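Local structure of P43 (6QIX) at residues C74-F79 and T178-P183; P115-G118 and F123-E126; E298-D303 and K323-L328. The protein inhibits interleukin-13 function and tethers to matrix, as the major secreted protein of the whipworm Trichuris muris. All blocks are in the same frame, centred on the assembly; numbering follows the deposited sequence.

Contact 1. Residues C74-F79 and T178-P183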
loop_
_atom_site.group_PDB
_atom_site.type_symbol
_atom_site.label_atom_id
_atom_site.label_comp_id
_atom_site.label_asym_id
_atom_site.label_seq_id
_atom_site.Cartn_x
_atom_site.Cartn_y
_atom_site.Cartn_z
ATOM N N CYS A 74 0.987 -20.548 7.987
ATOM C CA CYS A 74 1.070 -21.244 6.708
ATOM C C CYS A 74 2.088 -20.507 5.826
ATOM O O CYS A 74 2.417 -19.350 6.031
ATOM C CB CYS A 74 -0.306 -21.465 6.039
ATOM S SG CYS A 74 -1.206 -20.010 5.745
ATOM N N GLY A 75 2.581 -21.231 4.807
ATOM C CA GLY A 75 3.115 -20.607 3.592
ATOM C C GLY A 75 4.507 -20.052 3.673
ATOM O O GLY A 75 4.926 -19.338 2.739
ATOM N N HIS A 76 5.249 -20.376 4.733
ATOM C CA HIS A 76 6.492 -19.664 5.060
ATOM C C HIS A 76 6.216 -18.171 5.334
ATOM O O HIS A 76 7.093 -17.313 5.169
ATOM C CB HIS A 76 7.552 -19.845 3.958
ATOM C CG HIS A 76 7.787 -21.283 3.575
ATOM N ND1 HIS A 76 8.862 -22.012 4.033
ATOM C CD2 HIS A 76 7.070 -22.129 2.796
ATOM C CE1 HIS A 76 8.795 -23.246 3.561
ATOM N NE2 HIS A 76 7.715 -23.346 2.807
ATOM N N CYS A 77 4.990 -17.852 5.767
ATOM C CA CYS A 77 4.575 -16.468 6.014
ATOM C C CYS A 77 4.655 -16.060 7.490
ATOM O O CYS A 77 4.576 -14.861 7.798
ATOM C CB CYS A 77 3.153 -16.257 5.487
ATOM S SG CYS A 77 2.984 -16.444 3.690
ATOM N N SER A 78 4.771 -17.022 8.400
ATOM C CA SER A 78 4.965 -16.732 9.809
ATOM C C SER A 78 6.444 -16.465 10.093
ATOM O O SER A 78 7.345 -17.016 9.447
ATOM C CB SER A 78 4.441 -17.911 10.644
ATOM O OG SER A 78 4.623 -17.696 12.024
ATOM N N PHE A 79 6.690 -15.618 11.091
ATOM C CA PHE A 79 8.052 -15.159 11.335
ATOM C C PHE A 79 8.203 -14.693 12.768
ATOM O O PHE A 79 7.230 -14.308 13.407
ATOM C CB PHE A 79 8.423 -14.004 10.399
ATOM C CG PHE A 79 7.610 -12.790 10.600
ATOM C CD1 PHE A 79 8.093 -11.746 11.387
ATOM C CD2 PHE A 79 6.350 -12.664 10.010
ATOM C CE1 PHE A 79 7.358 -10.596 11.552
ATOM C CE2 PHE A 79 5.594 -11.500 10.190
ATOM C CZ PHE A 79 6.097 -10.482 10.967
ATOM N N THR A 178 -0.803 -26.593 -4.660
ATOM C CA THR A 178 -0.909 -27.582 -3.594
ATOM C C THR A 178 0.269 -27.562 -2.635
ATOM O O THR A 178 0.158 -28.142 -1.556
ATOM C CB THR A 178 -1.033 -29.016 -4.151
ATOM O OG1 THR A 178 0.093 -29.328 -5.000
ATOM C CG2 THR A 178 -2.347 -29.182 -4.926
ATOM N N GLU A 179 1.386 -26.933 -3.014
ATOM C CA GLU A 179 2.597 -26.941 -2.220
ATOM C C GLU A 179 3.335 -25.629 -2.452
ATOM O O GLU A 179 3.224 -25.025 -3.525
ATOM C CB GLU A 179 3.516 -28.108 -2.601
ATOM C CG GLU A 179 4.623 -28.343 -1.652
ATOM C CD GLU A 179 5.548 -29.476 -2.090
ATOM O OE1 GLU A 179 5.291 -30.134 -3.136
ATOM O OE2 GLU A 179 6.536 -29.706 -1.362
ATOM N N CYS A 180 4.102 -25.213 -1.447
ATOM C CA CYS A 180 5.047 -24.094 -1.597
ATOM C C CYS A 180 6.383 -24.644 -2.049
ATOM O O CYS A 180 6.928 -25.554 -1.406
ATOM C CB CYS A 180 5.232 -23.357 -0.284
ATOM S SG CYS A 180 3.665 -22.534 0.235
ATOM N N ILE A 181 6.915 -24.101 -3.153
ATOM C CA ILE A 181 8.208 -24.538 -3.660
ATOM C C ILE A 181 9.143 -23.342 -3.723
ATOM O O ILE A 181 8.721 -22.184 -3.702
ATOM C CB ILE A 181 8.063 -25.232 -5.026
ATOM C CG1 ILE A 181 7.296 -24.339 -6.005
ATOM C CG2 ILE A 181 7.289 -26.541 -4.842
ATOM C CD1 ILE A 181 8.064 -23.142 -6.531
ATOM N N LYS A 182 10.439 -23.643 -3.756
ATOM C CA LYS A 182 11.475 -22.626 -3.770
ATOM C C LYS A 182 12.049 -22.585 -5.178
ATOM O O LYS A 182 12.907 -23.416 -5.519
ATOM C CB LYS A 182 12.561 -22.961 -2.739
ATOM C CG LYS A 182 13.591 -21.845 -2.525
ATOM C CD LYS A 182 14.421 -22.161 -1.285
ATOM C CE LYS A 182 15.595 -21.251 -1.129
ATOM N NZ LYS A 182 16.448 -21.656 0.046
ATOM N N PRO A 183 11.611 -21.675 -6.044
ATOM C CA PRO A 183 12.192 -21.611 -7.396
ATOM C C PRO A 183 13.650 -21.191 -7.345
ATOM O O PRO A 183 14.116 -20.653 -6.334
ATOM C CB PRO A 183 11.335 -20.550 -8.104
ATOM C CG PRO A 183 10.788 -19.710 -7.027
ATOM C CD PRO A 183 10.626 -20.598 -5.817
HETATM O O HOH W 1 7.487 -25.719 1.394
#
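The His76 ring presents its edge, not its face, to the CB of Cys180. The nearest approach is His76 CD2 to Cys180 CB at 3.8 Å, with His76 NE2 close behind at 4.0 Å from Cys180 CB, and the methylene lies near the ring plane. The sulfur keeps to the same edge, Cys180 SG standing 5.4 Å from the centre of the His76 ring and 89° off its normal. What brings the imidazole there is a type I' turn from Cys74 to Cys77, closed by Cys77 N to Cys74 O at 3.0 Å. Gly75 and His76 occupy its two central positions, both at positive phi, so the turn presents a bare glycine beside a large ring. With CG beside the backbone N and anti to the carbonyl carbon (chi1 -51°), His76 points its CD2-NE2 edge at Cys180 CB, while Gly75 CA fits 3.9 Å from Cys180 SG.

A water completes the junction. It sits in the plane of the imidazole, 2.8 Å from His76 NE2, and donates to Cys180 O at 2.9 Å, so a ring nitrogen and a backbone carbonyl at this buried place share one bridging molecule. The other nitrogen, ND1, is hydrogen-bonded to ND1 of His103, and Tyr171 stacks on the ring; between them the imidazole has little liberty to rotate.

This secreted protein holds many disulfides, and several gather here: Cys74 is bridged to Cys109, Cys77 to Cys168 and Cys180 to Cys167, so both segments are tied to strand 163-168. Residues 74-79 come after helix 39-49 and lead into strand 79-85, whereas strand 180-181 pairs antiparallel with strand 172-173.

Contact 2. Residues P115-G118 and F123-E126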
loop_
_atom_site.group_PDB
_atom_site.type_symbol
_atom_site.label_atom_id
_atom_site.label_comp_id
_atom_site.label_asym_id
_atom_site.label_seq_id
_atom_site.Cartn_x
_atom_site.Cartn_y
_atom_site.Cartn_z
ATOM N N PRO A 115 -12.649 -8.583 -2.058
ATOM C CA PRO A 115 -13.516 -7.780 -2.936
ATOM C C PRO A 115 -12.695 -6.854 -3.827
ATOM O O PRO A 115 -11.821 -6.127 -3.351
ATOM C CB PRO A 115 -14.404 -6.991 -1.954
ATOM C CG PRO A 115 -14.397 -7.809 -0.673
ATOM C CD PRO A 115 -13.069 -8.582 -0.651
ATOM N N HIS A 116 -12.935 -6.942 -5.141
ATOM C CA HIS A 116 -12.333 -6.028 -6.112
ATOM C C HIS A 116 -10.867 -6.293 -6.375
ATOM O O HIS A 116 -10.387 -6.029 -7.482
ATOM C CB HIS A 116 -12.483 -4.571 -5.648
ATOM C CG HIS A 116 -13.893 -4.215 -5.315
ATOM N ND1 HIS A 116 -14.890 -4.201 -6.259
ATOM C CD2 HIS A 116 -14.479 -3.906 -4.141
ATOM C CE1 HIS A 116 -16.038 -3.909 -5.681
ATOM N NE2 HIS A 116 -15.819 -3.728 -4.393
ATOM N N LEU A 117 -10.128 -6.733 -5.359
ATOM C CA LEU A 117 -8.682 -6.924 -5.499
ATOM C C LEU A 117 -8.306 -8.372 -5.830
ATOM O O LEU A 117 -7.160 -8.642 -6.252
ATOM C CB LEU A 117 -7.980 -6.484 -4.206
ATOM C CG LEU A 117 -7.513 -5.037 -4.080
ATOM C CD1 LEU A 117 -8.493 -4.005 -4.500
ATOM C CD2 LEU A 117 -7.052 -4.780 -2.601
ATOM N N GLY A 118 -9.220 -9.314 -5.623
ATOM C CA GLY A 118 -8.894 -10.699 -5.937
ATOM C C GLY A 118 -7.828 -11.214 -4.993
ATOM O O GLY A 118 -7.899 -10.998 -3.781
ATOM N N PHE A 123 -0.273 -6.661 -1.935
ATOM C CA PHE A 123 -0.213 -5.199 -2.033
ATOM C C PHE A 123 -1.220 -4.485 -1.143
ATOM O O PHE A 123 -1.222 -3.235 -1.118
ATOM C CB PHE A 123 -0.374 -4.746 -3.500
ATOM C CG PHE A 123 -1.539 -5.372 -4.210
ATOM C CD1 PHE A 123 -2.794 -4.788 -4.137
ATOM C CD2 PHE A 123 -1.373 -6.541 -4.941
ATOM C CE1 PHE A 123 -3.862 -5.356 -4.748
ATOM C CE2 PHE A 123 -2.446 -7.125 -5.574
ATOM C CZ PHE A 123 -3.696 -6.518 -5.490
ATOM N N ILE A 124 -2.057 -5.217 -0.388
ATOM C CA ILE A 124 -2.974 -4.517 0.527
ATOM C C ILE A 124 -2.205 -3.677 1.555
ATOM O O ILE A 124 -2.737 -2.680 2.090
ATOM C CB ILE A 124 -3.941 -5.496 1.226
ATOM C CG1 ILE A 124 -3.177 -6.578 1.982
ATOM C CG2 ILE A 124 -4.879 -6.080 0.210
ATOM C CD1 ILE A 124 -4.073 -7.664 2.515
ATOM N N ASN A 125 -0.963 -4.043 1.852
ATOM C CA ASN A 125 -0.238 -3.311 2.885
ATOM C C ASN A 125 0.046 -1.868 2.493
ATOM O O ASN A 125 0.385 -1.071 3.373
ATOM C CB ASN A 125 1.049 -4.043 3.262
ATOM C CG ASN A 125 2.090 -4.098 2.144
ATOM O OD1 ASN A 125 1.848 -3.740 0.979
ATOM N ND2 ASN A 125 3.273 -4.599 2.504
ATOM N N GLU A 126 -0.113 -1.514 1.214
ATOM C CA GLU A 126 0.126 -0.137 0.799
ATOM C C GLU A 126 -0.786 0.836 1.549
ATOM O O GLU A 126 -0.438 2.012 1.724
ATOM C CB GLU A 126 -0.073 0.011 -0.713
ATOM C CG GLU A 126 0.976 -0.669 -1.580
ATOM C CD GLU A 126 2.384 -0.035 -1.530
ATOM O OE1 GLU A 126 2.524 1.179 -1.224
ATOM O OE2 GLU A 126 3.364 -0.796 -1.831
#
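Leu117 reaches across to Phe123 and Ile124. The CB bond sets off toward the 123-126 segment, but the methylene itself makes no close approach there. Rotation about the next bond (chi1 -91°) is well off a staggered position, and it brings the branch point to the aromatic ring: Leu117 CG lies 3.7 Å from Phe123 CE1, at the ring edge and near its plane. The two methyls then part company. CD2 enters the angle between the two partners, 3.8 Å from Ile124 CG2 and still 3.9 Å from Phe123 CE1, whereas CD1 is directed to Trp301 of helix 292-310. Behind the side chain the backbone joins in, since Leu117 O comes within 4.1 Å of Phe123 CZ.

The receiving surface is built by a type I turn from Phe123 to Glu126, closed by Glu126 N to Phe123 O at 3.1 Å. In Phe123 the ring carbon CG sits between the backbone N and the carbonyl carbon (chi1 49°), the rotamer that carries CE1 and CZ out to the leucine although the CB bond starts off to one side. Elsewhere the ring packs on Ala322 and Lys323 of helix 315-325, while Ile124 also touches Leu114. The side-chain contact is thus apolar and of modest extent, about 123 Å² counted over both sides, and a di(hydroxyethyl)ether molecule, probably from the crystallisation liquor, lies about 4 Å from the side chain of Leu117.

Two familiar backbone devices frame it: the geometry fits a classic beta bulge, Leu117 and Gly118 both facing Leu114, and a type I turn leads into helix 126-129. Together they fold the connection after strand 109-112 back on itself.

Contact 3. Residues E298-D303 and K323-L328; sequences EKIWDD and KMLMQL
Leu325 is the bump of this interface, and the hollow that takes it is formed by Ile300 and Trp301 on the facing helix. Its methyl CD2 sits almost exactly over the six-membered ring of Trp301, 3.8 Å from the ring centre and 2° off the normal, a CH-pi contact of nearly ideal alignment. The other methyl goes to the side wall of the hollow, with Leu325 CD1 4.1 Å from Ile300 CG2. Nearer the backbone, Leu325 CB lies above the CZ2-CH2 side of the ring, on the face that CD2 covers, 3.8 Å from Trp301 CZ2. Leu325 thus fits by all its carbons beyond CA, its CG placed anti to the backbone N (chi1 -156°), which sends CD2 onto the indole face and CD1 to Ile300.

The indole is itself a flat wedge pushed the opposite way. It slides between Leu325 and Met326, whose sulfur lies across the ring plane from the leucine methyl. Met326 SD is 3.5 Å from Trp301 CZ2, a snug Met-aromatic contact; measured to the centre of the six-membered ring it is 4.5 Å away and 54° off the normal, hence oblique. The methionine chain is bent at chi2 and again at chi3, and this curl brings the sulfur to CZ2 and CH2. Within the second segment, Gln327 NE2 bonds Lys323 O at 2.9 Å, pinning the turn just beyond the leucine.

In the fold, this joins helix 292-310 to the last part of helix 315-325 and the turn after it, successive helices brought back together after a short connection. Met324 leans on Leu262 and Leu264 of strand 262-268, Glu126 of helix 126-129 touches Lys323 and Met326, and Leu117 covers the indole on the face opposite Leu325.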
loop_
_atom_site.group_PDB
_atom_site.type_symbol
_atom_site.label_atom_id
_atom_site.label_comp_id
_atom_site.label_asym_id
_atom_site.label_seq_id
_atom_site.Cartn_x
_atom_site.Cartn_y
_atom_site.Cartn_z
ATOM N N GLU A 298 -13.828 1.210 -7.183
ATOM C CA GLU A 298 -14.181 -0.191 -7.323
ATOM C C GLU A 298 -14.134 -0.602 -8.786
ATOM O O GLU A 298 -13.668 -1.698 -9.118
ATOM C CB GLU A 298 -15.567 -0.441 -6.714
ATOM C CG GLU A 298 -15.518 -0.442 -5.206
ATOM C CD GLU A 298 -16.879 -0.363 -4.584
ATOM O OE1 GLU A 298 -17.859 -0.256 -5.345
ATOM O OE2 GLU A 298 -16.970 -0.404 -3.340
ATOM N N LYS A 299 -14.585 0.286 -9.672
ATOM C CA LYS A 299 -14.587 -0.024 -11.092
ATOM C C LYS A 299 -13.159 -0.177 -11.606
ATOM O O LYS A 299 -12.846 -1.139 -12.317
ATOM C CB LYS A 299 -15.352 1.059 -11.855
ATOM C CG LYS A 299 -15.254 0.932 -13.373
ATOM C CD LYS A 299 -15.974 -0.287 -13.866
ATOM C CE LYS A 299 -16.520 -0.096 -15.284
ATOM N NZ LYS A 299 -17.432 -1.229 -15.613
ATOM N N ILE A 300 -12.271 0.750 -11.238
ATOM C CA ILE A 300 -10.889 0.653 -11.713
ATOM C C ILE A 300 -10.245 -0.665 -11.275
ATOM O O ILE A 300 -9.553 -1.324 -12.064
ATOM C CB ILE A 300 -10.063 1.860 -11.241
ATOM C CG1 ILE A 300 -10.517 3.143 -11.939
ATOM C CG2 ILE A 300 -8.574 1.614 -11.545
ATOM C CD1 ILE A 300 -10.176 4.414 -11.167
ATOM N N TRP A 301 -10.464 -1.077 -10.019
ATOM C CA TRP A 301 -9.892 -2.336 -9.536
ATOM C C TRP A 301 -10.574 -3.540 -10.160
ATOM O O TRP A 301 -9.896 -4.511 -10.527
ATOM C CB TRP A 301 -9.965 -2.377 -8.018
ATOM C CG TRP A 301 -8.817 -1.609 -7.422
ATOM C CD1 TRP A 301 -8.818 -0.337 -6.917
ATOM C CD2 TRP A 301 -7.464 -2.069 -7.345
ATOM N NE1 TRP A 301 -7.548 0.007 -6.509
ATOM C CE2 TRP A 301 -6.691 -1.032 -6.782
ATOM C CE3 TRP A 301 -6.826 -3.247 -7.730
ATOM C CZ2 TRP A 301 -5.313 -1.170 -6.544
ATOM C CZ3 TRP A 301 -5.462 -3.382 -7.480
ATOM C CH2 TRP A 301 -4.730 -2.364 -6.866
ATOM N N ASP A 302 -11.896 -3.504 -10.333
ATOM C CA ASP A 302 -12.544 -4.618 -11.019
ATOM C C ASP A 302 -11.944 -4.790 -12.407
ATOM O O ASP A 302 -11.665 -5.924 -12.848
ATOM C CB ASP A 302 -14.061 -4.371 -11.124
ATOM C CG ASP A 302 -14.811 -4.619 -9.806
ATOM O OD1 ASP A 302 -14.255 -5.266 -8.897
ATOM O OD2 ASP A 302 -15.972 -4.141 -9.660
ATOM N N ASP A 303 -11.748 -3.670 -13.119
ATOM C CA ASP A 303 -11.206 -3.733 -14.473
ATOM C C ASP A 303 -9.759 -4.227 -14.476
ATOM O O ASP A 303 -9.374 -5.039 -15.335
ATOM C CB ASP A 303 -11.318 -2.368 -15.139
ATOM C CG ASP A 303 -12.778 -1.988 -15.439
ATOM O OD1 ASP A 303 -13.036 -0.811 -15.780
ATOM O OD2 ASP A 303 -13.673 -2.869 -15.340
ATOM N N LYS A 323 0.745 -2.560 -7.092
ATOM C CA LYS A 323 1.374 -1.650 -6.138
ATOM C C LYS A 323 1.363 -0.217 -6.644
ATOM O O LYS A 323 1.199 0.723 -5.842
ATOM C CB LYS A 323 2.805 -2.120 -5.816
ATOM C CG LYS A 323 2.824 -3.388 -4.957
ATOM C CD LYS A 323 4.234 -3.933 -4.788
ATOM C CE LYS A 323 4.257 -5.267 -4.243
ATOM N NZ LYS A 323 5.707 -5.718 -4.092
ATOM N N MET A 324 1.527 -0.019 -7.953
ATOM C CA MET A 324 1.420 1.320 -8.527
ATOM C C MET A 324 -0.027 1.824 -8.456
ATOM O O MET A 324 -0.282 2.971 -8.054
ATOM C CB MET A 324 1.933 1.310 -9.982
ATOM C CG MET A 324 3.401 0.892 -10.159
ATOM S SD MET A 324 3.938 0.795 -11.905
ATOM C CE MET A 324 4.068 2.530 -12.347
ATOM N N LEU A 325 -0.985 0.968 -8.821
ATOM C CA LEU A 325 -2.403 1.361 -8.805
ATOM C C LEU A 325 -2.843 1.751 -7.396
ATOM O O LEU A 325 -3.678 2.660 -7.230
ATOM C CB LEU A 325 -3.241 0.218 -9.391
ATOM C CG LEU A 325 -4.593 0.514 -10.001
ATOM C CD1 LEU A 325 -4.470 1.492 -11.152
ATOM C CD2 LEU A 325 -5.252 -0.779 -10.484
ATOM N N MET A 326 -2.296 1.091 -6.368
ATOM C CA MET A 326 -2.611 1.491 -4.998
ATOM C C MET A 326 -2.231 2.939 -4.686
ATOM O O MET A 326 -2.660 3.444 -3.651
ATOM C CB MET A 326 -1.939 0.568 -3.953
ATOM C CG MET A 326 -2.584 -0.805 -3.933
ATOM S SD MET A 326 -4.126 -0.992 -3.241
ATOM C CE MET A 326 -3.860 -0.473 -1.560
ATOM N N GLN A 327 -1.374 3.557 -5.496
ATOM C CA GLN A 327 -0.924 4.920 -5.223
ATOM C C GLN A 327 -1.900 5.958 -5.733
ATOM O O GLN A 327 -1.734 7.144 -5.440
ATOM C CB GLN A 327 0.444 5.191 -5.852
ATOM C CG GLN A 327 1.482 4.175 -5.539
ATOM C CD GLN A 327 1.628 3.893 -4.093
ATOM O OE1 GLN A 327 1.658 4.801 -3.255
ATOM N NE2 GLN A 327 1.777 2.603 -3.771
ATOM N N LEU A 328 -2.930 5.555 -6.479
ATOM C CA LEU A 328 -3.912 6.540 -6.919
ATOM C C LEU A 328 -4.614 7.167 -5.710
ATOM O O LEU A 328 -4.802 6.515 -4.680
ATOM C CB LEU A 328 -4.944 5.911 -7.836
ATOM C CG LEU A 328 -4.381 5.654 -9.242
ATOM C CD1 LEU A 328 -5.414 4.865 -10.039
ATOM C CD2 LEU A 328 -4.039 6.959 -9.996
#

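How the contacts relate
Contacts 2 and 3 are neighbours, centres 9 Å apart, whereas the centre of contact 1 lies 20 Å and 27 Å from theirs and it touches neither. All residues that meet in contact 1 are buried, though it sits far from the centre of the chain; contacts 2 and 3 lie nearer that centre but are only partly buried. Both pack on helices 292-310 and 315-325, with Trp301 common to them; contact 1 uses neither helix. Chemistry follows position: a half-cystine, a glycine, an imidazole and a water in contact 1, apolar and aromatic packing in the others. Polar ties join contacts 2 and 3 instead, His116 ND1 to Asp302 OD1 and Glu126 OE1 to Gln327 NE2.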